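PDB 2CSU: 457aa long hypothetical protein from Pyrococcus horikoshii, which is of unknown function but combines a Rossmann-type CoA-binding domain with a flavodoxin-like domain and a Ligase-CoA domain. Local coordinates for residues A[3-8]-A[65-70]; A[57-62]-A[84-89]; A[76-81]-A[110-115]; A[90-95]-A[120-125]; A[125-130]-A[184-189]. All blocks are in the same frame, centred on the assembly; numbering follows the deposited sequence.

The chain starts with contact 1, in which the leading loop 3-8 meets strand 67-70, enclosing strands 10-14 and 38-42 in the loop it closes. Before that closure, 57-62 opens contact 2, which crosses contact 1 and ends on the C-terminal turn of helix 74-87. Contact 3 opens at 76-81, before contact 2 closes at 84-89, and so crosses it; it pairs this helix with helix 104-120. Contact 4 crosses contact 3 in turn and joins strand 91-94 to strand 123-125 at the sheet edge. No contact nests inside another. Contact 5 follows in series, shares Ile-125 with contact 4, and ties the end of the Rossmann-type sheet to the loop before helix 190-197.

Contact 1 (A[3-8]-A[65-70]); sequences DYFFNP and IDLAII
Leu-67 packs against Phe-5 and Pro-8 where the leading loop of the chain meets strand 67-70, in the parallel sheet of the Rossmann-type CoA-binding domain. This is the tight, buried part. Leu-67 CG stands anti to the backbone N (chi1 171°), and its two methyls serve different neighbours. Leu-67 CD1 lies 3.8 Å from Phe-5 CD1, the two side chains crossing at about a right angle. Leu-67 CD2 sits 3.8 Å from Pro-8 CG and also touches Phe-5 O. The proline runs side by side with the leucine, pointing the same way, with Pro-8 CB 3.7 Å from Leu-67 CB. Beyond the leucine, Phe-5 continues the apolar layer onto Val-93 and Ile-125.

The looser side belongs to Tyr-4, which is partly exposed. Its CB points toward the strand but the ring leads away, toward Lys-90 and Arg-123; Tyr-4 CD1 is 4.0 Å from Asp-66 O. No hydrogen bond links the two segments. The buried carboxylate of Asp-66 is instead held from just beyond the loop, OD1 by Gly-10 N and OD2 by Lys-9 N. Against the loop itself Asp-66 OD2 makes plain packing contacts, 3.7 Å from Tyr-4 CB and 3.4 Å from Pro-8 CA.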
# COMPACT_ATOMS: atom_id res chain seq x y z
N ASP A 3 20.76 -21.24 -17.35
CA ASP A 3 19.41 -21.43 -17.88
C ASP A 3 18.75 -22.67 -17.30
O ASP A 3 17.55 -22.71 -17.06
CB ASP A 3 19.50 -21.55 -19.40
CG ASP A 3 18.10 -21.60 -19.98
OD1 ASP A 3 17.31 -20.72 -19.65
OD2 ASP A 3 17.81 -22.52 -20.75
N TYR A 4 19.60 -23.69 -17.10
CA TYR A 4 19.10 -24.92 -16.51
C TYR A 4 18.52 -24.69 -15.12
O TYR A 4 17.96 -25.57 -14.49
CB TYR A 4 20.27 -25.92 -16.43
CG TYR A 4 21.45 -25.26 -15.82
CD1 TYR A 4 21.49 -25.04 -14.45
CD2 TYR A 4 22.53 -24.86 -16.62
CE1 TYR A 4 22.60 -24.44 -13.87
CE2 TYR A 4 23.63 -24.25 -16.04
CZ TYR A 4 23.67 -24.04 -14.67
OH TYR A 4 24.77 -23.44 -14.09
N PHE A 5 18.71 -23.45 -14.62
CA PHE A 5 18.17 -23.10 -13.32
C PHE A 5 16.67 -22.81 -13.39
O PHE A 5 15.90 -23.17 -12.52
CB PHE A 5 18.92 -21.87 -12.80
CG PHE A 5 20.04 -22.30 -11.91
CD1 PHE A 5 19.77 -23.09 -10.79
CD2 PHE A 5 21.34 -21.91 -12.18
CE1 PHE A 5 20.81 -23.48 -9.95
CE2 PHE A 5 22.38 -22.31 -11.34
CZ PHE A 5 22.11 -23.09 -10.22
N PHE A 6 16.34 -22.07 -14.46
CA PHE A 6 14.96 -21.60 -14.62
C PHE A 6 14.19 -22.40 -15.67
O PHE A 6 12.98 -22.30 -15.79
CB PHE A 6 15.01 -20.12 -15.01
CG PHE A 6 15.84 -19.36 -14.02
CD1 PHE A 6 15.29 -19.02 -12.79
CD2 PHE A 6 17.15 -19.01 -14.33
CE1 PHE A 6 16.06 -18.34 -11.86
CE2 PHE A 6 17.91 -18.33 -13.39
CZ PHE A 6 17.37 -17.99 -12.15
N ASN A 7 14.85 -23.25 -16.45
CA ASN A 7 14.18 -24.08 -17.43
C ASN A 7 14.80 -25.48 -17.41
O ASN A 7 15.29 -25.98 -18.42
CB ASN A 7 14.30 -23.43 -18.82
CG ASN A 7 13.34 -22.24 -18.99
OD1 ASN A 7 12.12 -22.40 -18.85
ND2 ASN A 7 13.88 -21.05 -19.28
N PRO A 8 14.79 -26.12 -16.23
CA PRO A 8 15.36 -27.47 -16.06
C PRO A 8 14.53 -28.57 -16.72
O PRO A 8 13.30 -28.50 -16.77
CB PRO A 8 15.44 -27.62 -14.55
CG PRO A 8 14.23 -26.85 -14.08
CD PRO A 8 14.26 -25.62 -14.95
N ILE A 65 19.52 -35.51 -14.80
CA ILE A 65 19.20 -34.41 -13.90
C ILE A 65 20.14 -33.22 -14.15
O ILE A 65 21.36 -33.35 -14.18
CB ILE A 65 19.38 -34.91 -12.46
CG1 ILE A 65 18.47 -36.12 -12.20
CG2 ILE A 65 19.00 -33.80 -11.46
CD1 ILE A 65 16.98 -35.79 -12.32
N ASP A 66 19.53 -32.04 -14.40
CA ASP A 66 20.36 -30.85 -14.56
C ASP A 66 20.14 -29.83 -13.44
O ASP A 66 20.80 -28.81 -13.35
CB ASP A 66 20.09 -30.22 -15.94
CG ASP A 66 18.62 -29.86 -16.10
OD1 ASP A 66 17.80 -30.50 -15.44
OD2 ASP A 66 18.31 -28.99 -16.92
N LEU A 67 19.15 -30.13 -12.58
CA LEU A 67 18.92 -29.27 -11.42
C LEU A 67 18.51 -30.08 -10.19
O LEU A 67 17.65 -30.95 -10.25
CB LEU A 67 17.81 -28.28 -11.76
CG LEU A 67 17.35 -27.47 -10.55
CD1 LEU A 67 18.46 -26.57 -10.00
CD2 LEU A 67 16.18 -26.54 -10.86
N ALA A 68 19.13 -29.74 -9.06
CA ALA A 68 18.80 -30.40 -7.81
C ALA A 68 18.61 -29.37 -6.72
O ALA A 68 19.29 -28.35 -6.68
CB ALA A 68 19.92 -31.37 -7.41
N ILE A 69 17.66 -29.65 -5.83
CA ILE A 69 17.41 -28.77 -4.71
C ILE A 69 17.81 -29.55 -3.47
O ILE A 69 17.27 -30.63 -3.20
CB ILE A 69 15.92 -28.41 -4.57
CG1 ILE A 69 15.33 -28.00 -5.93
CG2 ILE A 69 15.77 -27.32 -3.52
CD1 ILE A 69 16.11 -26.95 -6.69
N ILE A 70 18.77 -29.03 -2.72
CA ILE A 70 19.21 -29.71 -1.53
C ILE A 70 18.52 -29.09 -0.33
O ILE A 70 18.76 -27.93 0.02
CB ILE A 70 20.74 -29.66 -1.41
CG1 ILE A 70 21.35 -30.38 -2.62
CG2 ILE A 70 21.17 -30.30 -0.10
CD1 ILE A 70 22.88 -30.52 -2.59

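Contact 2 (A[57-62]-A[84-89]); sequences SVKDIP and CGEKGV
Lys-87, in the last turn of helix 74-87, stretches across to Val-58 and Ile-61 in the loop that precedes strand 67-70 of the Rossmann-type domain. The helix ends here in a Schellman motif: Gly-88 takes positive phi, with Val-89 N bonded to Cys-84 O and Gly-88 N to Gly-85 O. The facing loop makes a type I beta turn from Ser-57 to Asp-60. CB of Lys-87 points toward this turn. Lys-87 CG, anti to the backbone N (chi1 177°), lies 3.6 Å from Val-58 O and also packs against Val-58 CG2. A bend at chi2 (57°) then lays Lys-87 CD 3.4 Å from Val-58 O. Lys-87 CE has two carbonyls beside it, lying 3.4 Å from Val-58 O and equally near Ile-61 O. At the tip, Lys-87 NZ donates to Ile-61 O nearly along the C=O axis, at a modelled 2.5 Å whose shortness is doubtful. Lys-87 NZ also donates to a water at 2.9 Å, which in turn donates to Lys-59 O, and it makes a weak bond to Asp-63 O.

Deeper in, Val-58 CG1 lies 4.0 Å from Cys-84 N, and the valine continues onto Ala-12 and Ile-14 of strand 10-14. On the solvent side the Lys-59 chain bends at chi3, and its NZ forms a salt bridge with Glu-86 OE1 at 3.1 Å, meeting that oxygen nearly head-on to its C-O bond.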
# COMPACT_ATOMS: atom_id res chain seq x y z
N SER A 57 18.92 -42.23 -3.60
CA SER A 57 19.98 -41.29 -3.94
C SER A 57 19.77 -40.72 -5.34
O SER A 57 19.15 -41.32 -6.21
CB SER A 57 21.32 -42.03 -3.87
OG SER A 57 22.31 -41.27 -4.55
N VAL A 58 20.28 -39.49 -5.54
CA VAL A 58 20.13 -38.85 -6.84
C VAL A 58 20.85 -39.62 -7.94
O VAL A 58 20.71 -39.36 -9.13
CB VAL A 58 20.71 -37.43 -6.74
CG1 VAL A 58 22.19 -37.50 -6.38
CG2 VAL A 58 20.55 -36.72 -8.07
N LYS A 59 21.69 -40.59 -7.51
CA LYS A 59 22.44 -41.37 -8.48
C LYS A 59 21.57 -42.43 -9.16
O LYS A 59 21.85 -42.91 -10.24
CB LYS A 59 23.60 -42.05 -7.75
CG LYS A 59 24.76 -41.09 -7.48
CD LYS A 59 25.57 -41.50 -6.24
CE LYS A 59 26.46 -42.72 -6.49
NZ LYS A 59 27.46 -42.82 -5.43
N ASP A 60 20.48 -42.82 -8.45
CA ASP A 60 19.67 -43.93 -8.94
C ASP A 60 18.64 -43.49 -9.99
O ASP A 60 17.98 -44.30 -10.63
CB ASP A 60 18.96 -44.57 -7.75
CG ASP A 60 19.98 -44.94 -6.69
OD1 ASP A 60 20.98 -45.57 -7.05
OD2 ASP A 60 19.76 -44.61 -5.52
N ILE A 61 18.47 -42.16 -10.11
CA ILE A 61 17.53 -41.66 -11.12
C ILE A 61 17.97 -41.99 -12.55
O ILE A 61 19.01 -41.54 -13.03
CB ILE A 61 17.40 -40.14 -10.94
CG1 ILE A 61 16.87 -39.80 -9.55
CG2 ILE A 61 16.39 -39.58 -11.97
CD1 ILE A 61 16.70 -38.29 -9.35
N PRO A 62 17.15 -42.82 -13.23
CA PRO A 62 17.44 -43.25 -14.61
C PRO A 62 17.61 -42.08 -15.59
O PRO A 62 18.49 -42.07 -16.45
CB PRO A 62 16.29 -44.16 -15.05
CG PRO A 62 15.54 -44.60 -13.79
CD PRO A 62 15.91 -43.42 -12.77
N CYS A 84 25.44 -35.23 -6.41
CA CYS A 84 24.95 -34.48 -7.55
C CYS A 84 26.09 -34.35 -8.56
O CYS A 84 25.89 -34.47 -9.77
CB CYS A 84 24.47 -33.09 -7.12
SG CYS A 84 22.95 -33.08 -6.14
N GLY A 85 27.29 -34.12 -8.04
CA GLY A 85 28.45 -33.99 -8.90
C GLY A 85 28.69 -35.20 -9.79
O GLY A 85 28.87 -35.06 -11.00
N GLU A 86 28.69 -36.39 -9.20
CA GLU A 86 28.92 -37.61 -9.96
C GLU A 86 27.77 -37.85 -10.95
O GLU A 86 27.97 -38.37 -12.05
CB GLU A 86 29.04 -38.79 -9.00
CG GLU A 86 29.92 -38.50 -7.78
CD GLU A 86 29.97 -39.66 -6.78
OE1 GLU A 86 28.91 -40.29 -6.53
OE2 GLU A 86 31.06 -39.94 -6.24
N LYS A 87 26.57 -37.43 -10.55
CA LYS A 87 25.36 -37.63 -11.35
C LYS A 87 25.34 -36.72 -12.59
O LYS A 87 24.63 -36.97 -13.56
CB LYS A 87 24.15 -37.33 -10.47
CG LYS A 87 22.83 -37.43 -11.25
CD LYS A 87 22.65 -38.80 -11.91
CE LYS A 87 21.24 -38.99 -12.49
NZ LYS A 87 21.19 -40.24 -13.24
N GLY A 88 26.11 -35.62 -12.51
CA GLY A 88 26.22 -34.74 -13.67
C GLY A 88 25.23 -33.57 -13.60
O GLY A 88 24.81 -33.01 -14.61
N VAL A 89 24.84 -33.23 -12.36
CA VAL A 89 23.93 -32.11 -12.19
C VAL A 89 24.60 -30.78 -12.53
O VAL A 89 25.75 -30.53 -12.20
CB VAL A 89 23.45 -32.11 -10.74
CG1 VAL A 89 22.65 -30.84 -10.45
CG2 VAL A 89 22.58 -33.32 -10.47
O HOH W 1 23.58 -41.87 -12.67

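Contact 3 (A[76-81]-A[110-115]); sequences FVKDTL and EKELVE
Helical segments 76-81 and 110-115 run almost parallel, with 7° between their N-to-C directions and a closest axis approach of 10.4 Å. The nearest backbone pair is Lys-78 with Leu-113, their CA atoms 6.6 Å apart. Leu-113 carries most of the apolar contact. Its CG lies beside the backbone N and anti to the carbonyl carbon (chi1 -69°). The two methyls face helix 76-81. Leu-113 CD1 meets Val-77 CG1 at 4.1 Å, the valine and leucine crossing at about a right angle. Leu-113 CD2 lies 4.0 Å from Leu-81 CD2 and also reaches Lys-78 CA. Leu-81 CD2 in turn rests 3.2 Å from Leu-113 O, a close approach of a methyl to a backbone carbonyl.

No hydrogen bond joins the helices. Nearby, Lys-78 NZ and Glu-112 OE2 are 5.3 Å apart, so their opposite charges are near without forming a salt bridge. Glu-112 instead pairs within its own helix, OE1 lying 3.1 Å from Lys-111 NZ in a network whose link to Glu-115 is long and weak. On the inner side, Val-77 and Leu-113 both touch Ile-94 of strand 91-94, and Leu-81 touches Met-122. Two neighbouring, parallel helices laid on one face of a parallel sheet, each connecting successive strands, are the arrangement of successive beta-alpha-beta units, here in the Rossmann-type domain.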
# COMPACT_ATOMS: atom_id res chain seq x y z
N PHE A 76 24.40 -33.51 5.98
CA PHE A 76 24.37 -34.30 4.75
C PHE A 76 24.62 -33.51 3.46
O PHE A 76 24.83 -34.11 2.40
CB PHE A 76 23.02 -35.02 4.60
CG PHE A 76 22.70 -35.96 5.73
CD1 PHE A 76 23.57 -36.99 6.07
CD2 PHE A 76 21.53 -35.80 6.46
CE1 PHE A 76 23.27 -37.86 7.12
CE2 PHE A 76 21.23 -36.66 7.51
CZ PHE A 76 22.11 -37.69 7.84
N VAL A 77 24.60 -32.19 3.54
CA VAL A 77 24.77 -31.36 2.35
C VAL A 77 26.03 -31.61 1.51
O VAL A 77 25.97 -31.60 0.28
CB VAL A 77 24.67 -29.86 2.71
CG1 VAL A 77 24.91 -28.99 1.47
CG2 VAL A 77 23.31 -29.58 3.30
N LYS A 78 27.16 -31.85 2.17
CA LYS A 78 28.43 -32.17 1.53
C LYS A 78 28.30 -33.37 0.58
O LYS A 78 28.52 -33.27 -0.62
CB LYS A 78 29.46 -32.48 2.62
CG LYS A 78 30.80 -31.79 2.35
CD LYS A 78 31.98 -32.58 2.90
CE LYS A 78 32.48 -32.03 4.24
NZ LYS A 78 33.93 -31.91 4.22
N ASP A 79 28.00 -34.49 1.22
CA ASP A 79 27.89 -35.73 0.49
C ASP A 79 26.79 -35.70 -0.58
O ASP A 79 26.91 -36.34 -1.62
CB ASP A 79 27.64 -36.90 1.44
CG ASP A 79 27.62 -38.23 0.73
OD1 ASP A 79 28.61 -38.53 0.02
OD2 ASP A 79 26.62 -38.97 0.88
N THR A 80 25.71 -34.97 -0.32
CA THR A 80 24.64 -34.87 -1.29
C THR A 80 25.15 -34.06 -2.48
O THR A 80 24.88 -34.38 -3.63
CB THR A 80 23.38 -34.18 -0.70
OG1 THR A 80 23.74 -32.92 -0.12
CG2 THR A 80 22.76 -35.06 0.37
N LEU A 81 25.92 -33.01 -2.19
CA LEU A 81 26.48 -32.19 -3.26
C LEU A 81 27.40 -33.03 -4.14
O LEU A 81 27.33 -32.93 -5.36
CB LEU A 81 27.27 -31.02 -2.67
CG LEU A 81 27.90 -30.09 -3.70
CD1 LEU A 81 26.80 -29.31 -4.42
CD2 LEU A 81 28.83 -29.11 -3.00
N GLU A 110 31.38 -23.65 3.81
CA GLU A 110 30.73 -23.05 2.66
C GLU A 110 31.68 -23.01 1.48
O GLU A 110 31.31 -23.40 0.37
CB GLU A 110 30.24 -21.64 3.01
CG GLU A 110 29.52 -20.94 1.88
CD GLU A 110 28.62 -19.84 2.38
OE1 GLU A 110 27.59 -20.16 2.99
OE2 GLU A 110 28.95 -18.65 2.17
N LYS A 111 32.91 -22.56 1.72
CA LYS A 111 33.91 -22.49 0.66
C LYS A 111 34.18 -23.86 0.06
O LYS A 111 34.37 -24.00 -1.14
CB LYS A 111 35.23 -21.92 1.18
CG LYS A 111 36.39 -22.20 0.23
CD LYS A 111 37.57 -22.85 0.94
CE LYS A 111 38.22 -23.93 0.06
NZ LYS A 111 37.97 -25.31 0.58
N GLU A 112 34.23 -24.87 0.92
CA GLU A 112 34.48 -26.23 0.48
C GLU A 112 33.34 -26.68 -0.43
O GLU A 112 33.59 -27.39 -1.41
CB GLU A 112 34.61 -27.17 1.70
CG GLU A 112 34.81 -28.66 1.40
CD GLU A 112 35.96 -28.93 0.42
OE1 GLU A 112 36.96 -28.19 0.43
OE2 GLU A 112 35.86 -29.91 -0.35
N LEU A 113 32.12 -26.26 -0.13
CA LEU A 113 30.96 -26.61 -0.96
C LEU A 113 31.16 -26.03 -2.36
O LEU A 113 30.92 -26.70 -3.35
CB LEU A 113 29.65 -26.06 -0.39
CG LEU A 113 29.04 -26.59 0.91
CD1 LEU A 113 27.67 -25.95 1.10
CD2 LEU A 113 28.91 -28.10 0.87
N VAL A 114 31.62 -24.79 -2.42
CA VAL A 114 31.85 -24.12 -3.69
C VAL A 114 33.00 -24.79 -4.43
O VAL A 114 32.93 -25.01 -5.65
CB VAL A 114 32.15 -22.62 -3.46
CG1 VAL A 114 32.51 -21.94 -4.77
CG2 VAL A 114 30.92 -21.97 -2.83
N GLU A 115 34.04 -25.13 -3.69
CA GLU A 115 35.20 -25.81 -4.26
C GLU A 115 34.75 -27.13 -4.90
O GLU A 115 35.19 -27.49 -6.00
CB GLU A 115 36.24 -26.08 -3.17
CG GLU A 115 37.48 -26.83 -3.68
CD GLU A 115 38.66 -26.75 -2.72
OE1 GLU A 115 38.81 -27.64 -1.85
OE2 GLU A 115 39.43 -25.77 -2.83

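Contact 4 (A[90-95]-A[120-125]); sequences KGVVII and YGMRII
Val-92 and Ile-124 project from the same face of the sheet as a bridged pair, the valine CB 4.1 Å from Ile-124 CG1. Ile-94 crosses the Ile-124 side chain at a slant, bringing its CD1 within 3.8 Å of Ile-124 CG2. At the other end Met-122, a selenomethionine, bends at chi2 (-149°) and again at chi3, and its CE comes 3.8 Å from Val-92 CG2. This apolar row faces the helices: Leu-81 and Ala-117 both touch Ile-124 and Met-122. On the opposite face Val-93 and Ile-125 meet more distantly, Val-93 CG2 lying 4.4 Å from Ile-125 CB. Arg-123 starts on that face too but turns away, forming salt bridges through NE with Asp-187 and through NH2 with Glu-192.

The backbones fix this register. Val-92 sits between two bonds of 2.8 Å, its N donating to Arg-123 O and its O accepting from Ile-125 N. Flanking bonds of 3.0 Å run from Arg-123 N to Lys-90 O and from Ile-94 N to Ile-125 O. The short strand axes cross at -24°, the usual twist between neighbouring strands of a parallel sheet. Joined through helix 104-120, they form the last beta-alpha-beta crossover of the five-stranded Rossmann-type sheet, with 123-125 as its edge strand.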
# COMPACT_ATOMS: atom_id res chain seq x y z
N LYS A 90 23.85 -29.92 -13.24
CA LYS A 90 24.44 -28.66 -13.67
C LYS A 90 24.35 -27.58 -12.58
O LYS A 90 25.32 -26.91 -12.26
CB LYS A 90 23.71 -28.19 -14.94
CG LYS A 90 24.14 -29.00 -16.17
CD LYS A 90 23.23 -28.75 -17.38
CE LYS A 90 23.63 -29.59 -18.60
NZ LYS A 90 22.64 -30.65 -18.82
N GLY A 91 23.13 -27.42 -12.03
CA GLY A 91 22.94 -26.39 -11.02
C GLY A 91 22.32 -26.96 -9.73
O GLY A 91 21.54 -27.90 -9.74
N VAL A 92 22.73 -26.36 -8.60
CA VAL A 92 22.20 -26.81 -7.31
C VAL A 92 21.72 -25.63 -6.46
O VAL A 92 22.41 -24.64 -6.27
CB VAL A 92 23.30 -27.57 -6.57
CG1 VAL A 92 22.79 -28.03 -5.21
CG2 VAL A 92 23.73 -28.78 -7.38
N VAL A 93 20.50 -25.76 -5.94
CA VAL A 93 19.95 -24.78 -5.03
C VAL A 93 20.02 -25.46 -3.67
O VAL A 93 19.41 -26.52 -3.46
CB VAL A 93 18.48 -24.45 -5.31
CG1 VAL A 93 17.96 -23.57 -4.18
CG2 VAL A 93 18.32 -23.75 -6.68
N ILE A 94 20.77 -24.85 -2.76
CA ILE A 94 20.92 -25.37 -1.40
C ILE A 94 20.06 -24.52 -0.49
O ILE A 94 20.40 -23.37 -0.18
CB ILE A 94 22.40 -25.29 -0.91
CG1 ILE A 94 23.29 -26.17 -1.80
CG2 ILE A 94 22.50 -25.78 0.55
CD1 ILE A 94 24.76 -26.09 -1.46
N ILE A 95 18.93 -25.08 -0.07
CA ILE A 95 18.00 -24.38 0.80
C ILE A 95 18.53 -24.37 2.22
O ILE A 95 18.42 -23.39 2.93
CB ILE A 95 16.61 -25.05 0.77
CG1 ILE A 95 15.93 -24.78 -0.57
CG2 ILE A 95 15.77 -24.56 1.93
CD1 ILE A 95 15.66 -23.32 -0.84
N TYR A 120 33.21 -30.29 -10.15
CA TYR A 120 32.28 -31.03 -10.99
C TYR A 120 31.65 -30.18 -12.07
O TYR A 120 30.85 -30.66 -12.87
CB TYR A 120 31.18 -31.65 -10.11
CG TYR A 120 31.65 -32.86 -9.33
CD1 TYR A 120 31.77 -34.11 -9.95
CD2 TYR A 120 31.97 -32.77 -7.97
CE1 TYR A 120 32.19 -35.23 -9.24
CE2 TYR A 120 32.39 -33.89 -7.25
CZ TYR A 120 32.50 -35.12 -7.89
OH TYR A 120 32.86 -36.24 -7.19
N GLY A 121 32.03 -28.90 -12.10
CA GLY A 121 31.42 -27.99 -13.08
C GLY A 121 29.98 -27.61 -12.71
O GLY A 121 29.13 -27.35 -13.56
N MSE A 122 29.70 -27.60 -11.41
CA MSE A 122 28.37 -27.23 -10.97
C MSE A 122 28.32 -25.79 -10.45
O MSE A 122 29.30 -25.22 -10.00
CB MSE A 122 27.94 -28.22 -9.88
CG MSE A 122 28.38 -29.65 -10.19
SE MSE A 122 27.25 -30.88 -9.53
CE MSE A 122 27.23 -30.31 -7.83
N ARG A 123 27.14 -25.18 -10.59
CA ARG A 123 26.92 -23.88 -9.97
C ARG A 123 25.95 -23.97 -8.79
O ARG A 123 24.97 -24.71 -8.81
CB ARG A 123 26.36 -22.93 -11.03
CG ARG A 123 27.36 -22.68 -12.16
CD ARG A 123 28.79 -22.52 -11.63
NE ARG A 123 28.85 -21.43 -10.66
CZ ARG A 123 28.75 -20.18 -11.13
NH1 ARG A 123 28.59 -19.96 -12.42
NH2 ARG A 123 28.80 -19.15 -10.28
N ILE A 124 26.25 -23.21 -7.72
CA ILE A 124 25.42 -23.31 -6.52
C ILE A 124 24.75 -21.98 -6.16
O ILE A 124 25.37 -20.93 -6.09
CB ILE A 124 26.29 -23.78 -5.36
CG1 ILE A 124 26.48 -25.29 -5.42
CG2 ILE A 124 25.58 -23.46 -4.02
CD1 ILE A 124 27.46 -25.80 -4.36
N ILE A 125 23.42 -22.06 -5.98
CA ILE A 125 22.73 -20.91 -5.40
C ILE A 125 22.44 -21.12 -3.92
O ILE A 125 21.89 -22.14 -3.51
CB ILE A 125 21.43 -20.70 -6.17
CG1 ILE A 125 21.72 -20.42 -7.65
CG2 ILE A 125 20.67 -19.49 -5.60
CD1 ILE A 125 20.51 -19.84 -8.38

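Contact 5 (A[125-130]-A[184-189]); sequences IGPNCV and NMADVD
Gly-126 and Asp-187 both donate to one water between the segments, Gly-126 N at 3.2 Å and Asp-187 N at 3.0 Å from its oxygen. The same water can donate to Val-188 O at 3.0 Å, although other acceptors compete for its protons. Two direct backbone bonds cross the contact as well. Asn-184 N donates to Pro-127 O at 2.8 Å in a nearly straight bond (N-H...O 167°). The second runs from Ala-186 N to Gly-126 O at 2.9 Å, the donor tilted 24° from the carbonyl plane. Ala-186 CB lies 3.3 Å from Gly-126 O, so the alanine packs against the group that its own N-H grips.

These bonds sit where the chain leaves the last strand of the Rossmann-type sheet and meets the loop leading into helix 190-197 of the flavodoxin-like region, and so join two parts of the fold. The turn 125-130 has an unusual backbone: Gly-126 has positive phi, at angles where a side chain would run into the carbonyl O of the residue before, and the peptide bond to Pro-127 is cis.

The Asn-184 side chain leans over this turn. Its CG lies beside the backbone N, and Asn-184 OD1 rests 3.5 Å from Asn-128 CB, the two amide planes standing 66° apart. ND2 passes near Pro-127 CG and is hydrogen-bonded to Glu-101 and Glu-110, which probably fixes the rotation of the amide. Pro-127 CD also packs 4.1 Å from Ala-186 CB. Farther along, Val-188 sets CB and CG2 against Ile-125 CG1, and Asp-189 OD1 caps Glu-192 N in the first turn of helix 190-197.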
# COMPACT_ATOMS: atom_id res chain seq x y z
N ILE A 125 23.42 -22.06 -5.98
CA ILE A 125 22.73 -20.91 -5.40
C ILE A 125 22.44 -21.12 -3.92
O ILE A 125 21.89 -22.14 -3.51
CB ILE A 125 21.43 -20.70 -6.17
CG1 ILE A 125 21.72 -20.42 -7.65
CG2 ILE A 125 20.67 -19.49 -5.60
CD1 ILE A 125 20.51 -19.84 -8.38
N GLY A 126 22.85 -20.13 -3.11
CA GLY A 126 22.76 -20.30 -1.66
C GLY A 126 24.16 -20.45 -1.06
O GLY A 126 25.14 -19.90 -1.55
N PRO A 127 24.24 -21.19 0.06
CA PRO A 127 23.09 -21.84 0.68
C PRO A 127 22.25 -20.85 1.50
O PRO A 127 22.29 -19.64 1.30
CB PRO A 127 23.61 -22.94 1.59
CG PRO A 127 25.05 -22.60 1.95
CD PRO A 127 25.45 -21.57 0.80
N ASN A 128 21.45 -21.41 2.43
CA ASN A 128 20.55 -20.57 3.21
C ASN A 128 19.73 -19.64 2.31
O ASN A 128 19.76 -18.43 2.43
CB ASN A 128 21.38 -19.75 4.20
CG ASN A 128 20.47 -19.23 5.29
OD1 ASN A 128 19.42 -19.78 5.58
ND2 ASN A 128 20.91 -18.12 5.91
N CYS A 129 19.01 -20.27 1.36
CA CYS A 129 18.17 -19.49 0.46
C CYS A 129 16.73 -20.02 0.48
O CYS A 129 16.45 -21.11 0.96
CB CYS A 129 18.74 -19.61 -0.95
SG CYS A 129 18.63 -21.30 -1.58
N VAL A 130 15.81 -19.19 -0.04
CA VAL A 130 14.42 -19.64 -0.12
C VAL A 130 14.15 -20.38 -1.43
O VAL A 130 13.15 -21.07 -1.60
CB VAL A 130 13.50 -18.43 -0.01
CG1 VAL A 130 12.06 -18.84 -0.30
CG2 VAL A 130 13.58 -17.85 1.40
N ASN A 184 23.06 -16.91 1.24
CA ASN A 184 24.44 -16.53 1.51
C ASN A 184 25.20 -16.09 0.26
O ASN A 184 26.28 -15.51 0.37
CB ASN A 184 25.19 -17.69 2.20
CG ASN A 184 24.60 -18.05 3.55
OD1 ASN A 184 23.82 -17.30 4.11
ND2 ASN A 184 24.99 -19.21 4.07
N MSE A 185 24.64 -16.39 -0.91
CA MSE A 185 25.21 -16.04 -2.21
C MSE A 185 26.69 -16.43 -2.30
O MSE A 185 27.56 -15.62 -2.57
CB MSE A 185 25.05 -14.54 -2.41
CG MSE A 185 25.53 -14.07 -3.78
SE MSE A 185 25.01 -12.39 -4.14
CE MSE A 185 26.53 -11.57 -3.62
N ALA A 186 26.96 -17.72 -2.03
CA ALA A 186 28.34 -18.19 -2.02
C ALA A 186 28.92 -18.28 -3.43
O ALA A 186 30.07 -17.94 -3.69
CB ALA A 186 28.37 -19.57 -1.36
N ASP A 187 28.10 -18.80 -4.36
CA ASP A 187 28.58 -19.00 -5.73
C ASP A 187 27.97 -17.98 -6.69
O ASP A 187 28.46 -16.88 -6.88
CB ASP A 187 28.21 -20.41 -6.15
CG ASP A 187 29.13 -20.85 -7.29
OD1 ASP A 187 30.02 -20.08 -7.63
OD2 ASP A 187 28.94 -21.95 -7.80
N VAL A 188 26.88 -18.41 -7.36
CA VAL A 188 26.18 -17.51 -8.27
C VAL A 188 25.77 -16.22 -7.54
O VAL A 188 25.21 -16.24 -6.46
CB VAL A 188 24.94 -18.23 -8.79
CG1 VAL A 188 24.15 -17.30 -9.70
CG2 VAL A 188 25.34 -19.48 -9.56
N ASP A 189 26.12 -15.07 -8.15
CA ASP A 189 25.80 -13.80 -7.51
C ASP A 189 24.96 -12.89 -8.40
O ASP A 189 24.49 -13.28 -9.47
CB ASP A 189 27.10 -13.10 -7.12
CG ASP A 189 27.99 -12.93 -8.34
OD1 ASP A 189 27.44 -12.88 -9.45
OD2 ASP A 189 29.20 -12.84 -8.19
O HOH W 2 25.13 -18.63 -4.69